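Local coordinates for pantothenate kinase (Coxiella burnetii, PDB 3TQC), which catalyses the ATP-dependent phosphorylation of pantothenate to 4'-phosphopantothenate, the first step of coenzyme A biosynthesis, at residues Tyr93-Gly99 and Phe227-Val233; His181-Asp185 and Asp258-Phe263; Glu54-Tyr59 and Asp310-Gln314; Ala166-Gln171 and Ile193-Pro197. All blocks are in the same frame, centred on the assembly; numbering follows the deposited sequence.

Interaction 1. Residues Tyr93-Gly99 and Phe227-Val233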
# COMPACT_ATOMS: atom_id res chain seq x y z
N TYR B 93 0.08 -4.53 -14.69
CA TYR B 93 0.95 -4.04 -13.66
C TYR B 93 0.84 -2.52 -13.71
O TYR B 93 0.98 -1.94 -14.77
CB TYR B 93 2.37 -4.49 -13.94
CG TYR B 93 3.29 -4.29 -12.78
CD1 TYR B 93 3.49 -5.30 -11.86
CD2 TYR B 93 3.97 -3.09 -12.60
CE1 TYR B 93 4.33 -5.13 -10.79
CE2 TYR B 93 4.79 -2.90 -11.53
CZ TYR B 93 4.99 -3.93 -10.64
OH TYR B 93 5.82 -3.74 -9.56
N ILE B 94 0.57 -1.87 -12.58
CA ILE B 94 0.38 -0.42 -12.57
C ILE B 94 1.46 0.26 -11.77
O ILE B 94 1.67 -0.06 -10.59
CB ILE B 94 -0.97 -0.03 -11.98
CG1 ILE B 94 -2.11 -0.71 -12.74
CG2 ILE B 94 -1.13 1.48 -12.05
CD1 ILE B 94 -3.47 -0.04 -12.54
N ILE B 95 2.15 1.20 -12.41
CA ILE B 95 3.23 1.93 -11.80
C ILE B 95 2.76 3.37 -11.54
O ILE B 95 2.33 4.05 -12.47
CB ILE B 95 4.46 1.95 -12.71
CG1 ILE B 95 4.99 0.53 -12.94
CG2 ILE B 95 5.57 2.83 -12.14
CD1 ILE B 95 6.00 0.44 -14.13
N GLY B 96 2.85 3.82 -10.30
CA GLY B 96 2.41 5.15 -9.93
C GLY B 96 3.55 6.14 -10.07
O GLY B 96 4.69 5.82 -9.75
N ILE B 97 3.25 7.33 -10.59
CA ILE B 97 4.23 8.40 -10.60
C ILE B 97 3.63 9.62 -9.94
O ILE B 97 2.63 10.16 -10.42
CB ILE B 97 4.69 8.74 -11.99
CG1 ILE B 97 5.28 7.53 -12.70
CG2 ILE B 97 5.78 9.83 -11.94
CD1 ILE B 97 5.84 7.90 -14.04
N ALA B 98 4.23 10.03 -8.83
CA ALA B 98 3.74 11.14 -8.03
C ALA B 98 4.83 12.21 -7.93
O ALA B 98 5.98 11.97 -8.31
CB ALA B 98 3.35 10.64 -6.66
N GLY B 99 4.48 13.37 -7.41
CA GLY B 99 5.39 14.48 -7.30
C GLY B 99 4.63 15.78 -7.47
O GLY B 99 3.47 15.78 -7.87
N PHE B 227 -2.27 -0.02 -7.37
CA PHE B 227 -1.01 -0.08 -8.08
C PHE B 227 0.01 -0.93 -7.38
O PHE B 227 -0.12 -1.27 -6.20
CB PHE B 227 -0.50 1.32 -8.49
CG PHE B 227 -0.13 2.25 -7.37
CD1 PHE B 227 0.82 1.89 -6.41
CD2 PHE B 227 -0.65 3.52 -7.32
CE1 PHE B 227 1.21 2.80 -5.40
CE2 PHE B 227 -0.29 4.43 -6.31
CZ PHE B 227 0.65 4.06 -5.35
N ASP B 228 1.05 -1.29 -8.13
CA ASP B 228 2.03 -2.26 -7.70
C ASP B 228 3.36 -1.64 -7.27
O ASP B 228 4.11 -2.22 -6.48
CB ASP B 228 2.25 -3.21 -8.87
CG ASP B 228 0.98 -3.92 -9.26
OD1 ASP B 228 0.69 -4.92 -8.58
OD2 ASP B 228 0.28 -3.47 -10.19
N PHE B 229 3.65 -0.47 -7.80
CA PHE B 229 4.93 0.17 -7.63
C PHE B 229 4.71 1.65 -7.82
O PHE B 229 3.90 2.06 -8.65
CB PHE B 229 5.86 -0.34 -8.71
CG PHE B 229 7.30 0.01 -8.51
CD1 PHE B 229 8.18 -0.92 -7.99
CD2 PHE B 229 7.77 1.26 -8.87
CE1 PHE B 229 9.53 -0.59 -7.81
CE2 PHE B 229 9.11 1.59 -8.69
CZ PHE B 229 9.98 0.68 -8.17
N SER B 230 5.42 2.48 -7.07
CA SER B 230 5.30 3.92 -7.26
C SER B 230 6.65 4.59 -7.24
O SER B 230 7.54 4.20 -6.49
CB SER B 230 4.42 4.53 -6.18
OG SER B 230 4.92 4.17 -4.92
N LEU B 231 6.77 5.61 -8.09
CA LEU B 231 7.92 6.50 -8.15
C LEU B 231 7.45 7.82 -7.62
O LEU B 231 6.34 8.25 -7.93
CB LEU B 231 8.37 6.74 -9.59
CG LEU B 231 9.08 5.68 -10.42
CD1 LEU B 231 8.12 4.59 -10.87
CD2 LEU B 231 9.70 6.36 -11.63
N PHE B 232 8.29 8.49 -6.85
CA PHE B 232 8.02 9.87 -6.48
C PHE B 232 9.15 10.69 -7.08
O PHE B 232 10.31 10.38 -6.87
CB PHE B 232 7.94 10.03 -4.97
CG PHE B 232 7.54 11.41 -4.51
CD1 PHE B 232 6.25 11.68 -4.09
CD2 PHE B 232 8.48 12.44 -4.47
CE1 PHE B 232 5.90 12.93 -3.66
CE2 PHE B 232 8.13 13.69 -4.03
CZ PHE B 232 6.83 13.94 -3.63
N VAL B 233 8.80 11.71 -7.87
CA VAL B 233 9.80 12.63 -8.41
C VAL B 233 9.90 13.85 -7.47
O VAL B 233 8.89 14.48 -7.18
CB VAL B 233 9.44 13.05 -9.84
CG1 VAL B 233 10.52 14.00 -10.41
CG2 VAL B 233 9.26 11.79 -10.72
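Two neighbouring parallel strands in the central sheet of the P-loop kinase fold meet here: Tyr93-Gly99, which runs into the predicted ATP-binding loop at Gly99, and Phe229-Val233. Their pairing is carried by Gly96 N to Phe229 O (2.6 Å), Leu231 N to Gly96 O (2.7 Å), Ala98 N to Leu231 O and Val233 N to Ala98 O, all nearly straight. Asp228, just ahead of the second strand, engages Ile94 twice: its N donates to Ile94 O (2.8 Å), and its OD2 accepts a straight bond from Ile94 N on the anti side (2.9 Å, 175°). That same oxygen forms a salt bridge with Lys168. The Asp228 carboxylate is stacked near-parallel to the Tyr93 ring, and Asp228 CB lies over the ring face, 3.5 Å from its centroid. With CG anti to the backbone N (chi1 -167°), Tyr93 reaches across toward the second strand, over Asp228, so that Tyr93 OH stands 3.5 Å from Phe229 CB. On the face of Ile95 and Ile97, toward helix 105-116, Ile95 CG2 presses on Leu231 CD1 at 3.3 Å, a tight contact. On the other face Gly96 leaves room for the Phe227 ring, while Gly99 CA sits over the Phe232 ring. One edge of strand 93-99 is thus paired with 227-233 and the other with strand 199-203, and Asp228, shared between an amide and a lysine, probably keeps its negative charge.

Interaction 2. Residues His181-Asp185 and Asp258-Phe263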
# COMPACT_ATOMS: atom_id res chain seq x y z
N HIS B 181 -4.89 21.12 -20.41
CA HIS B 181 -4.16 22.22 -19.75
C HIS B 181 -4.38 23.53 -20.50
O HIS B 181 -4.36 24.61 -19.90
CB HIS B 181 -2.66 21.89 -19.67
CG HIS B 181 -2.34 20.74 -18.77
ND1 HIS B 181 -2.41 20.83 -17.40
CD2 HIS B 181 -1.95 19.47 -19.05
CE1 HIS B 181 -2.07 19.67 -16.87
NE2 HIS B 181 -1.78 18.83 -17.85
N HIS B 182 -4.60 23.43 -21.80
CA HIS B 182 -4.83 24.60 -22.64
C HIS B 182 -6.13 25.30 -22.24
O HIS B 182 -6.16 26.52 -22.10
CB HIS B 182 -4.87 24.17 -24.11
CG HIS B 182 -4.90 25.31 -25.07
ND1 HIS B 182 -3.81 26.12 -25.30
CD2 HIS B 182 -5.89 25.77 -25.88
CE1 HIS B 182 -4.13 27.03 -26.21
NE2 HIS B 182 -5.38 26.84 -26.58
N TYR B 183 -7.19 24.51 -22.08
CA TYR B 183 -8.48 25.03 -21.66
C TYR B 183 -8.64 25.03 -20.14
O TYR B 183 -9.67 25.48 -19.62
CB TYR B 183 -9.60 24.21 -22.31
CG TYR B 183 -9.50 24.21 -23.83
CD1 TYR B 183 -9.59 25.40 -24.55
CD2 TYR B 183 -9.29 23.03 -24.54
CE1 TYR B 183 -9.48 25.41 -25.94
CE2 TYR B 183 -9.19 23.03 -25.92
CZ TYR B 183 -9.28 24.22 -26.62
OH TYR B 183 -9.17 24.22 -27.99
N TYR B 184 -7.62 24.54 -19.44
CA TYR B 184 -7.61 24.50 -17.98
C TYR B 184 -8.90 23.86 -17.47
O TYR B 184 -9.56 24.39 -16.57
CB TYR B 184 -7.46 25.91 -17.44
CG TYR B 184 -7.13 26.00 -15.98
CD1 TYR B 184 -6.02 25.35 -15.45
CD2 TYR B 184 -7.91 26.77 -15.12
CE1 TYR B 184 -5.71 25.46 -14.10
CE2 TYR B 184 -7.62 26.88 -13.78
CZ TYR B 184 -6.52 26.23 -13.27
OH TYR B 184 -6.23 26.35 -11.93
N ASP B 185 -9.25 22.73 -18.07
CA ASP B 185 -10.53 22.10 -17.80
C ASP B 185 -10.62 20.68 -18.38
O ASP B 185 -9.88 20.32 -19.29
CB ASP B 185 -11.67 22.96 -18.36
CG ASP B 185 -12.97 22.77 -17.61
OD1 ASP B 185 -13.05 21.85 -16.76
OD2 ASP B 185 -13.92 23.53 -17.88
N ASP B 258 -3.30 31.85 -28.18
CA ASP B 258 -4.57 31.36 -28.70
C ASP B 258 -5.69 32.07 -27.95
O ASP B 258 -5.79 31.93 -26.73
CB ASP B 258 -4.66 29.84 -28.51
CG ASP B 258 -5.85 29.22 -29.21
OD1 ASP B 258 -6.64 29.94 -29.86
OD2 ASP B 258 -5.99 27.98 -29.11
N PRO B 259 -6.52 32.84 -28.66
CA PRO B 259 -7.58 33.58 -27.97
C PRO B 259 -8.54 32.70 -27.17
O PRO B 259 -9.23 33.21 -26.28
CB PRO B 259 -8.32 34.29 -29.11
CG PRO B 259 -7.33 34.38 -30.20
CD PRO B 259 -6.49 33.16 -30.10
N HIS B 260 -8.58 31.40 -27.46
CA HIS B 260 -9.44 30.45 -26.74
C HIS B 260 -8.73 29.74 -25.58
O HIS B 260 -9.33 28.91 -24.90
CB HIS B 260 -10.04 29.42 -27.71
CG HIS B 260 -10.89 30.03 -28.78
ND1 HIS B 260 -12.00 30.80 -28.50
CD2 HIS B 260 -10.79 29.99 -30.13
CE1 HIS B 260 -12.54 31.21 -29.64
NE2 HIS B 260 -11.83 30.74 -30.64
N SER B 261 -7.46 30.07 -25.36
CA SER B 261 -6.75 29.59 -24.18
C SER B 261 -7.43 30.11 -22.91
O SER B 261 -7.95 31.22 -22.89
CB SER B 261 -5.29 30.04 -24.18
OG SER B 261 -4.62 29.54 -23.02
N TYR B 262 -7.39 29.32 -21.86
CA TYR B 262 -8.01 29.71 -20.60
C TYR B 262 -7.31 30.93 -20.04
O TYR B 262 -7.94 31.86 -19.55
CB TYR B 262 -7.95 28.57 -19.58
CG TYR B 262 -8.69 28.92 -18.32
CD1 TYR B 262 -10.06 28.72 -18.22
CD2 TYR B 262 -8.03 29.48 -17.24
CE1 TYR B 262 -10.75 29.04 -17.07
CE2 TYR B 262 -8.70 29.82 -16.09
CZ TYR B 262 -10.07 29.59 -16.00
OH TYR B 262 -10.74 29.92 -14.85
N PHE B 263 -5.98 30.91 -20.14
CA PHE B 263 -5.13 31.95 -19.59
C PHE B 263 -4.74 33.01 -20.62
O PHE B 263 -3.71 33.66 -20.48
CB PHE B 263 -3.87 31.30 -19.00
CG PHE B 263 -4.16 30.43 -17.82
CD1 PHE B 263 -4.54 30.98 -16.61
CD2 PHE B 263 -4.05 29.05 -17.91
CE1 PHE B 263 -4.82 30.17 -15.50
CE2 PHE B 263 -4.32 28.23 -16.81
CZ PHE B 263 -4.70 28.80 -15.61
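Two hydrogen bonds join the loops His181-Asp185 and Asp258-Phe263. His182 NE2 donates to Asp258 OD2 (2.8 Å), a His-carboxylate bond that is somewhat bent (146°): the oxygen is met on its anti side, well out of the carboxylate plane, and itself stands a little off the imidazole plane. The His182 side chain swings out with CG anti to the backbone N (chi1 -172°), which carries the ring across to Asp258. Its other nitrogen, ND1, bonds to Thr255, so both ring nitrogens have a partner, ND1 only weakly. The backbone link is straighter: Tyr262 N to His182 O, 3.1 Å at 175°.

Asp258 to Ser261 forms a type I beta turn, closed by Ser261 N to Asp258 O, in the connection between helices 237-253 and 271-294. The partner loop leads from strand 174-180 to strand 185-187 of the small antiparallel sheet, with a G1 beta bulge in which Tyr184 and Asp185 pair opposite Ser180.

Ring contacts fill the rest. Ser261 CB lies over one face of the imidazole of His182, while the carbonyl O of His260 meets the edge of the Tyr183 ring, 3.5 Å from CD1. Tyr184, Tyr262 and Phe263 make an aromatic cluster. The edge of Phe263 points into the face of Tyr184, with centroids 4.7 Å apart and CZ over the ring centre. Tyr184 and Tyr262 meet obliquely, and CD2 of Tyr184 lies 3.3 Å from CE2 of Tyr262. Lys149 adds a cation-pi contact to Tyr184.

Interaction 3. Residues Glu54-Tyr59 and Asp310-Gln314. With ADP (adenosine-5'-diphosphate), chain D.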
# COMPACT_ATOMS: atom_id res chain seq x y z
N GLU B 54 20.59 11.78 -20.44
CA GLU B 54 19.75 11.50 -19.28
C GLU B 54 18.85 10.30 -19.52
O GLU B 54 18.68 9.47 -18.62
CB GLU B 54 18.93 12.76 -18.93
CG GLU B 54 18.07 12.66 -17.69
CD GLU B 54 18.85 12.74 -16.38
OE1 GLU B 54 20.08 12.89 -16.39
OE2 GLU B 54 18.20 12.61 -15.33
N VAL B 55 18.29 10.19 -20.72
CA VAL B 55 17.49 9.03 -21.10
C VAL B 55 18.33 7.77 -21.06
O VAL B 55 17.89 6.74 -20.53
CB VAL B 55 16.91 9.14 -22.53
CG1 VAL B 55 16.25 7.82 -22.92
CG2 VAL B 55 15.93 10.27 -22.65
N THR B 56 19.52 7.83 -21.65
CA THR B 56 20.36 6.66 -21.72
C THR B 56 20.84 6.23 -20.33
O THR B 56 20.82 5.05 -20.02
CB THR B 56 21.58 6.87 -22.64
OG1 THR B 56 21.14 7.25 -23.95
CG2 THR B 56 22.38 5.58 -22.75
N GLU B 57 21.26 7.20 -19.52
CA GLU B 57 21.95 6.90 -18.27
C GLU B 57 20.97 6.63 -17.14
O GLU B 57 21.25 5.79 -16.30
CB GLU B 57 22.91 8.04 -17.89
CG GLU B 57 24.19 8.12 -18.73
CD GLU B 57 25.08 9.31 -18.34
OE1 GLU B 57 24.77 10.00 -17.34
OE2 GLU B 57 26.09 9.57 -19.03
N ILE B 58 19.82 7.29 -17.12
CA ILE B 58 18.87 7.13 -16.02
C ILE B 58 17.63 6.34 -16.42
O ILE B 58 17.35 5.29 -15.85
CB ILE B 58 18.42 8.49 -15.46
CG1 ILE B 58 19.63 9.32 -15.01
CG2 ILE B 58 17.49 8.30 -14.29
CD1 ILE B 58 20.31 8.76 -13.77
N TYR B 59 16.89 6.83 -17.41
CA TYR B 59 15.56 6.26 -17.71
C TYR B 59 15.57 4.90 -18.36
O TYR B 59 14.70 4.07 -18.08
CB TYR B 59 14.72 7.28 -18.50
CG TYR B 59 14.51 8.49 -17.63
CD1 TYR B 59 13.62 8.44 -16.58
CD2 TYR B 59 15.27 9.65 -17.80
CE1 TYR B 59 13.44 9.52 -15.74
CE2 TYR B 59 15.09 10.73 -16.97
CZ TYR B 59 14.17 10.65 -15.94
OH TYR B 59 13.98 11.72 -15.10
N ASP B 310 18.84 21.37 -12.84
CA ASP B 310 18.86 21.20 -14.29
C ASP B 310 18.02 20.00 -14.75
O ASP B 310 18.09 19.62 -15.90
CB ASP B 310 20.31 21.07 -14.77
CG ASP B 310 20.98 19.79 -14.28
OD1 ASP B 310 20.29 18.97 -13.64
OD2 ASP B 310 22.19 19.60 -14.55
N HIS B 311 17.26 19.41 -13.83
CA HIS B 311 16.42 18.22 -14.07
C HIS B 311 17.13 16.87 -14.02
O HIS B 311 16.47 15.82 -14.00
CB HIS B 311 15.63 18.31 -15.38
CG HIS B 311 14.53 19.32 -15.35
ND1 HIS B 311 13.26 19.00 -14.95
CD2 HIS B 311 14.51 20.63 -15.69
CE1 HIS B 311 12.50 20.08 -15.04
NE2 HIS B 311 13.23 21.08 -15.49
N SER B 312 18.45 16.87 -14.01
CA SER B 312 19.20 15.63 -14.00
C SER B 312 18.94 14.91 -12.69
O SER B 312 18.79 15.54 -11.64
CB SER B 312 20.69 15.89 -14.26
OG SER B 312 21.27 16.67 -13.24
N ILE B 313 18.81 13.59 -12.75
CA ILE B 313 18.62 12.80 -11.56
C ILE B 313 19.96 12.70 -10.85
O ILE B 313 20.95 12.31 -11.45
CB ILE B 313 18.10 11.39 -11.87
CG1 ILE B 313 16.73 11.48 -12.54
CG2 ILE B 313 17.98 10.55 -10.59
CD1 ILE B 313 15.74 12.31 -11.77
N GLN B 314 19.98 13.10 -9.58
CA GLN B 314 21.19 13.08 -8.77
C GLN B 314 21.14 12.02 -7.68
O GLN B 314 22.19 11.62 -7.18
CB GLN B 314 21.46 14.44 -8.15
CG GLN B 314 21.85 15.54 -9.17
CD GLN B 314 22.96 15.14 -10.17
OE1 GLN B 314 22.80 15.30 -11.40
NE2 GLN B 314 24.09 14.62 -9.65
PB ADP D . 4.43 17.66 -14.23
O1B ADP D . 3.87 16.66 -15.20
O2B ADP D . 4.89 17.04 -12.94
O3B ADP D . 3.57 18.89 -14.02
PA ADP D . 6.13 18.16 -16.44
O1A ADP D . 6.42 16.71 -16.72
O2A ADP D . 5.12 18.92 -17.26
O3A ADP D . 5.73 18.31 -14.89
O5' ADP D . 7.48 18.97 -16.52
C5' ADP D . 7.62 20.23 -15.89
C4' ADP D . 8.57 21.10 -16.70
O4' ADP D . 9.90 20.62 -16.58
C3' ADP D . 8.25 21.07 -18.18
O3' ADP D . 8.50 22.37 -18.72
C2' ADP D . 9.18 20.04 -18.77
O2' ADP D . 9.55 20.37 -20.09
C1' ADP D . 10.37 20.10 -17.84
N9 ADP D . 11.00 18.79 -17.58
C8 ADP D . 10.43 17.76 -16.95
N7 ADP D . 11.29 16.72 -16.85
C5 ADP D . 12.43 17.11 -17.42
C6 ADP D . 13.73 16.48 -17.62
N6 ADP D . 13.92 15.21 -17.19
N1 ADP D . 14.68 17.21 -18.24
C2 ADP D . 14.46 18.47 -18.67
N3 ADP D . 13.29 19.11 -18.51
C4 ADP D . 12.26 18.48 -17.89
O HOH W 1 15.93 13.57 -15.41
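The imidazole of His311 lies with one face on the adenine of ADP, ND1 3.1 Å from C4 of the base, and it also stacks with Trp243; its ND1 is hydrogen-bonded to Lys307. The Tyr59 ring carries Ile58 CG2 over the centre of one face and a water at its edge, in plane. That water receives the proton of Tyr59 OH and donates to Glu54 OE2 and to His311 O (2.7 Å); a weak bond from ADP N6 ties the base to this network. Here the beginning of the long helix 52-84 meets the turn leading into strand 313-319, at the adenine end of the nucleotide pocket. Asp310 OD1 accepts Ser312 N at 2.8 Å in an Asx turn, turning the backbone at His311. Glu54, bent at chi2 (74°), brings its carboxylate to the strand entrance, where Ile313 N bonds to the syn side of OE2 (2.8 Å). OE2 thus takes both the amide and the water, while OE1 pairs with Arg21. Ile313 CG1 packs against Ile58 CG2 at 3.7 Å and also touches Tyr59 OH.

Interaction 4. Residues Ala166-Gln171 and Ile193-Pro197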
# COMPACT_ATOMS: atom_id res chain seq x y z
N ALA B 166 -11.63 -1.09 -12.08
CA ALA B 166 -12.00 -1.76 -13.31
C ALA B 166 -10.77 -2.36 -14.01
O ALA B 166 -10.80 -3.48 -14.51
CB ALA B 166 -12.72 -0.82 -14.22
N ILE B 167 -9.67 -1.61 -14.02
CA ILE B 167 -8.47 -2.09 -14.68
C ILE B 167 -7.95 -3.33 -13.94
O ILE B 167 -7.61 -4.32 -14.56
CB ILE B 167 -7.41 -0.99 -14.80
CG1 ILE B 167 -7.91 0.07 -15.79
CG2 ILE B 167 -6.08 -1.56 -15.30
CD1 ILE B 167 -7.06 1.31 -15.84
N LYS B 168 -7.95 -3.27 -12.62
CA LYS B 168 -7.42 -4.33 -11.79
C LYS B 168 -8.40 -5.46 -11.63
O LYS B 168 -8.09 -6.46 -10.98
CB LYS B 168 -7.01 -3.78 -10.42
CG LYS B 168 -5.62 -3.11 -10.44
CD LYS B 168 -4.52 -4.11 -10.80
CE LYS B 168 -3.17 -3.65 -10.31
NZ LYS B 168 -2.12 -4.63 -10.64
N SER B 169 -9.58 -5.30 -12.23
CA SER B 169 -10.55 -6.37 -12.33
C SER B 169 -10.47 -7.09 -13.68
O SER B 169 -11.13 -8.08 -13.88
CB SER B 169 -11.94 -5.81 -12.12
OG SER B 169 -12.04 -5.21 -10.87
N GLY B 170 -9.66 -6.59 -14.60
CA GLY B 170 -9.50 -7.23 -15.91
C GLY B 170 -10.45 -6.70 -16.96
O GLY B 170 -10.50 -7.25 -18.08
N GLN B 171 -11.19 -5.64 -16.63
CA GLN B 171 -12.19 -5.06 -17.52
C GLN B 171 -11.58 -4.50 -18.80
O GLN B 171 -10.53 -3.88 -18.78
CB GLN B 171 -12.95 -3.94 -16.80
CG GLN B 171 -14.09 -3.28 -17.60
CD GLN B 171 -14.94 -2.34 -16.72
OE1 GLN B 171 -15.08 -2.56 -15.50
NE2 GLN B 171 -15.49 -1.29 -17.32
N ILE B 193 -8.75 5.33 -24.12
CA ILE B 193 -9.12 3.96 -23.85
C ILE B 193 -7.91 3.18 -23.36
O ILE B 193 -6.88 3.14 -24.02
CB ILE B 193 -9.73 3.30 -25.08
CG1 ILE B 193 -11.08 3.96 -25.40
CG2 ILE B 193 -9.88 1.81 -24.85
CD1 ILE B 193 -11.46 3.87 -26.83
N VAL B 194 -8.04 2.62 -22.16
CA VAL B 194 -7.08 1.72 -21.58
C VAL B 194 -7.70 0.32 -21.69
O VAL B 194 -8.77 0.06 -21.14
CB VAL B 194 -6.80 2.10 -20.09
CG1 VAL B 194 -5.92 1.08 -19.42
CG2 VAL B 194 -6.18 3.51 -20.00
N ASP B 195 -7.02 -0.57 -22.41
CA ASP B 195 -7.57 -1.87 -22.75
C ASP B 195 -6.67 -3.04 -22.35
O ASP B 195 -6.07 -3.70 -23.21
CB ASP B 195 -7.90 -1.94 -24.24
CG ASP B 195 -8.57 -3.25 -24.62
OD1 ASP B 195 -9.29 -3.81 -23.77
OD2 ASP B 195 -8.38 -3.71 -25.78
N GLN B 196 -6.64 -3.32 -21.05
CA GLN B 196 -5.78 -4.35 -20.46
C GLN B 196 -4.38 -4.39 -21.05
O GLN B 196 -3.93 -5.43 -21.52
CB GLN B 196 -6.46 -5.73 -20.52
CG GLN B 196 -7.69 -5.79 -19.64
CD GLN B 196 -7.36 -5.66 -18.16
OE1 GLN B 196 -7.92 -4.81 -17.46
NE2 GLN B 196 -6.48 -6.52 -17.68
N PRO B 197 -3.67 -3.26 -21.01
CA PRO B 197 -2.29 -3.26 -21.45
C PRO B 197 -1.48 -4.07 -20.44
O PRO B 197 -2.02 -4.55 -19.44
CB PRO B 197 -1.90 -1.80 -21.37
CG PRO B 197 -2.70 -1.29 -20.21
CD PRO B 197 -4.01 -2.01 -20.28
O HOH W 2 -8.62 -1.97 -19.28
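A water between Gln171, just past the helix, and the Val194-Gln196 backbone is held by three backbone atoms. Gln196 N donates to it at 3.0 Å. The carbonyl oxygens lie closer, Gln171 O at 2.7 Å from the water and Val194 O at 2.8 Å. The water bridges the two segments, linking the exit of helix 157-168 to the end of strand 190-194. The helix closes in a Schellman motif: Gly170 turns with positive phi (91°), Gln171 N bonds back to Ala166 O (3.1 Å), and Gly170 N to Ile167 O. Gln196, itself at a positive phi, carries its side chain across this cap. Bent at chi2 (-66°), it lays CG and CD against the backbone of Gly170 and Gln171. Ile167 CD1 meets Val194 CG1 at 3.8 Å, the two side chains crossing at about a right angle. Ile167 also touches Ile94, and Val194 reaches Ile128 and Ile176, so this apolar pair belongs to the packing between the helix, the small antiparallel sheet and the main sheet. The second subunit comes up to the helix end, where its Lys320 bonds Ser169 O. Because the water gives backbone groups of both segments a common partner, the join is largely backbone and solvent-mediated, with a single apolar side-chain pair.

Interaction 1 lies in the core, a regular strand pairing near the centre of the chain, whereas interaction 2 is a surface contact between two irregular loops, held by aromatic rings and a histidine-carboxylate bond. Interaction 3, also buried, reaches the same main sheet as interaction 1 but on the side of the adenine, where a carboxylate and a water replace the backbone pairing. Interactions 1 and 4 touch directly, through a salt bridge and apolar contacts. Interaction 4 is partly buried, a capped helix end joined to the strand end through a water beside the second subunit, on the opposite side of the chain's centre from interaction 3.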